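Local coordinates for protein putative glutathionylspermidine synthase (Methylobacillus flagellatus, PDB 3N6X) that is a putative glutathionylspermidine synthase of the circularly permuted ATP-grasp type 2 family, probably an ATP-dependent ligase, at residues 251-256 with 260-265. Sequence-based numbering, arbitrary orientation.
Sequences DLFVRN and YMRTTE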
loop_
_atom_site.group_PDB
_atom_site.type_symbol
_atom_site.label_atom_id
_atom_site.label_comp_id
_atom_site.label_asym_id
_atom_site.label_seq_id
_atom_site.Cartn_x
_atom_site.Cartn_y
_atom_site.Cartn_z
ATOM N N ASP A 251 -12.326 23.443 -9.454
ATOM C CA ASP A 251 -11.212 24.116 -10.148
ATOM C C ASP A 251 -11.092 23.686 -11.608
ATOM O O ASP A 251 -10.358 24.315 -12.383
ATOM C CB ASP A 251 -9.889 23.845 -9.415
ATOM C CG ASP A 251 -9.860 24.405 -8.017
ATOM O OD1 ASP A 251 -10.439 25.494 -7.805
ATOM O OD2 ASP A 251 -9.259 23.750 -7.121
ATOM N N LEU A 252 -11.794 22.606 -11.975
ATOM C CA LEU A 252 -11.764 22.025 -13.312
ATOM C C LEU A 252 -13.148 22.041 -13.925
ATOM O O LEU A 252 -14.148 22.109 -13.208
ATOM C CB LEU A 252 -11.261 20.551 -13.250
ATOM C CG LEU A 252 -9.923 20.297 -12.551
ATOM C CD1 LEU A 252 -9.617 18.793 -12.492
ATOM C CD2 LEU A 252 -8.792 21.055 -13.228
ATOM N N PHE A 253 -13.215 21.950 -15.242
ATOM C CA PHE A 253 -14.483 21.863 -15.941
ATOM C C PHE A 253 -14.271 21.163 -17.252
ATOM O O PHE A 253 -13.153 21.144 -17.769
ATOM C CB PHE A 253 -15.165 23.263 -16.123
ATOM C CG PHE A 253 -14.429 24.237 -17.019
ATOM C CD1 PHE A 253 -14.674 24.268 -18.388
ATOM C CD2 PHE A 253 -13.497 25.132 -16.489
ATOM C CE1 PHE A 253 -13.963 25.136 -19.221
ATOM C CE2 PHE A 253 -12.797 26.012 -17.321
ATOM C CZ PHE A 253 -13.036 26.012 -18.679
ATOM N N VAL A 254 -15.339 20.591 -17.796
ATOM C CA VAL A 254 -15.300 19.838 -19.033
ATOM C C VAL A 254 -16.003 20.606 -20.162
ATOM O O VAL A 254 -17.069 21.181 -19.943
ATOM C CB VAL A 254 -15.983 18.446 -18.795
ATOM C CG1 VAL A 254 -16.493 17.832 -20.099
ATOM C CG2 VAL A 254 -15.049 17.491 -18.066
ATOM N N ARG A 255 -15.437 20.545 -21.385
ATOM C CA ARG A 255 -16.094 20.968 -22.628
ATOM C C ARG A 255 -15.411 20.421 -23.867
ATOM O O ARG A 255 -14.186 20.326 -23.910
ATOM C CB ARG A 255 -16.352 22.488 -22.722
ATOM C CG ARG A 255 -15.131 23.325 -22.900
ATOM C CD ARG A 255 -15.492 24.702 -23.407
ATOM N NE ARG A 255 -14.549 25.689 -22.909
ATOM C CZ ARG A 255 -13.367 25.919 -23.456
ATOM N NH1 ARG A 255 -13.010 25.288 -24.566
ATOM N NH2 ARG A 255 -12.546 26.817 -22.924
ATOM N N ASN A 256 -16.220 20.039 -24.863
ATOM C CA ASN A 256 -15.782 19.466 -26.136
ATOM C C ASN A 256 -14.655 18.435 -26.006
ATOM O O ASN A 256 -13.591 18.538 -26.638
ATOM C CB ASN A 256 -15.509 20.550 -27.165
ATOM C CG ASN A 256 -16.750 21.348 -27.493
ATOM O OD1 ASN A 256 -17.883 20.840 -27.469
ATOM N ND2 ASN A 256 -16.567 22.610 -27.779
ATOM N N TYR A 260 -10.415 21.303 -18.511
ATOM C CA TYR A 260 -9.658 22.534 -18.374
ATOM C C TYR A 260 -9.496 22.912 -16.938
ATOM O O TYR A 260 -10.382 22.661 -16.131
ATOM C CB TYR A 260 -10.358 23.683 -19.135
ATOM C CG TYR A 260 -10.392 23.471 -20.629
ATOM C CD1 TYR A 260 -9.344 23.898 -21.438
ATOM C CD2 TYR A 260 -11.452 22.808 -21.233
ATOM C CE1 TYR A 260 -9.331 23.634 -22.803
ATOM C CE2 TYR A 260 -11.468 22.571 -22.605
ATOM C CZ TYR A 260 -10.397 22.973 -23.384
ATOM O OH TYR A 260 -10.402 22.747 -24.731
HETATM N N MSE A 261 -8.382 23.561 -16.613
HETATM C CA MSE A 261 -8.159 24.114 -15.296
HETATM C C MSE A 261 -8.376 25.630 -15.385
HETATM O O MSE A 261 -7.930 26.252 -16.350
HETATM C CB MSE A 261 -6.742 23.796 -14.814
HETATM C CG MSE A 261 -6.469 24.272 -13.381
HETATM SE SE MSE A 261 -4.623 24.007 -12.842
HETATM C CE MSE A 261 -3.759 24.130 -14.543
ATOM N N ARG A 262 -9.103 26.210 -14.414
ATOM C CA ARG A 262 -9.372 27.651 -14.383
ATOM C C ARG A 262 -8.122 28.427 -13.974
ATOM O O ARG A 262 -7.531 28.143 -12.928
ATOM C CB ARG A 262 -10.507 27.984 -13.390
ATOM C CG ARG A 262 -11.782 27.163 -13.559
ATOM C CD ARG A 262 -12.825 27.586 -12.537
ATOM N NE ARG A 262 -13.878 26.586 -12.369
ATOM C CZ ARG A 262 -14.948 26.499 -13.148
ATOM N NH1 ARG A 262 -15.113 27.345 -14.158
ATOM N NH2 ARG A 262 -15.852 25.551 -12.938
ATOM N N THR A 263 -7.711 29.394 -14.798
ATOM C CA THR A 263 -6.603 30.312 -14.472
ATOM C C THR A 263 -7.042 31.757 -14.835
ATOM O O THR A 263 -7.877 31.937 -15.726
ATOM C CB THR A 263 -5.267 29.916 -15.188
ATOM O OG1 THR A 263 -5.250 30.443 -16.524
ATOM C CG2 THR A 263 -5.010 28.401 -15.198
ATOM N N THR A 264 -6.467 32.768 -14.172
ATOM C CA THR A 264 -6.810 34.171 -14.458
ATOM C C THR A 264 -6.551 34.537 -15.935
ATOM O O THR A 264 -7.332 35.288 -16.521
ATOM C CB THR A 264 -6.141 35.114 -13.435
ATOM O OG1 THR A 264 -6.644 34.798 -12.129
ATOM C CG2 THR A 264 -6.411 36.599 -13.736
ATOM N N GLU A 265 -5.512 33.934 -16.547
ATOM C CA GLU A 265 -5.159 34.172 -17.944
ATOM C C GLU A 265 -6.053 33.405 -18.929
ATOM O O GLU A 265 -5.987 33.653 -20.136
ATOM C CB GLU A 265 -3.667 33.851 -18.206
ATOM C CG GLU A 265 -2.679 34.746 -17.446
ATOM C CD GLU A 265 -2.544 36.188 -17.918
ATOM O OE1 GLU A 265 -2.773 36.453 -19.122
ATOM O OE2 GLU A 265 -2.157 37.043 -17.089
#
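Phe253 and Tyr260 form the hydrogen-bonded pair of an antiparallel beta hairpin, strand 252-254 turning back into 259-261. Tyr260 N donates to Phe253 O at 2.8 Å, and Phe253 N returns a more bent bond to Tyr260 O. Two residues along, Arg262 N reaches Asp251 O at 3.0 Å and 172°, continuing the pairing.

Followed outward, Tyr260 begins as a CH-pi donor: CB sits over one face of the Phe253 ring, 3.6 Å from Phe253 CZ. With Tyr260 CG anti to its carbonyl carbon (chi1 -65°), the ring is carried past Phe253 towards Arg255, the two aromatic rings nearly parallel but slid apart with little overlap. Arg255 CG lies 3.8 Å from Tyr260 CE2, and the Arg255 guanidinium lies flat on the phenol in a cation-pi stack, Arg255 CZ 4.3 Å from the ring centroid and the planes 25° apart. At the tip, Tyr260 OH has Arg255 NH1 3.6 Å away.

The Arg262 guanidinium lies obliquely against the near part of the Phe253 ring, its face over Phe253 CD2, which is 3.6 Å from Arg262 NH1; Gln250 O accepts a hydrogen bond from Arg262 NE. On the other face of the sheet, Leu252 CD2 meets Met261 CB (3.8 Å), both side chains also touching Val247.

An alanine in place of Tyr260 would probably leave the Arg255 guanidinium without its stacking surface and less fixed in orientation. Opposite the buried apolar face of Leu252 and Met261, rings and arginines thus hold one another by stacking and dispersion, Pro267 also touching Phe253, Tyr260 and Arg255, without an acid across the hairpin.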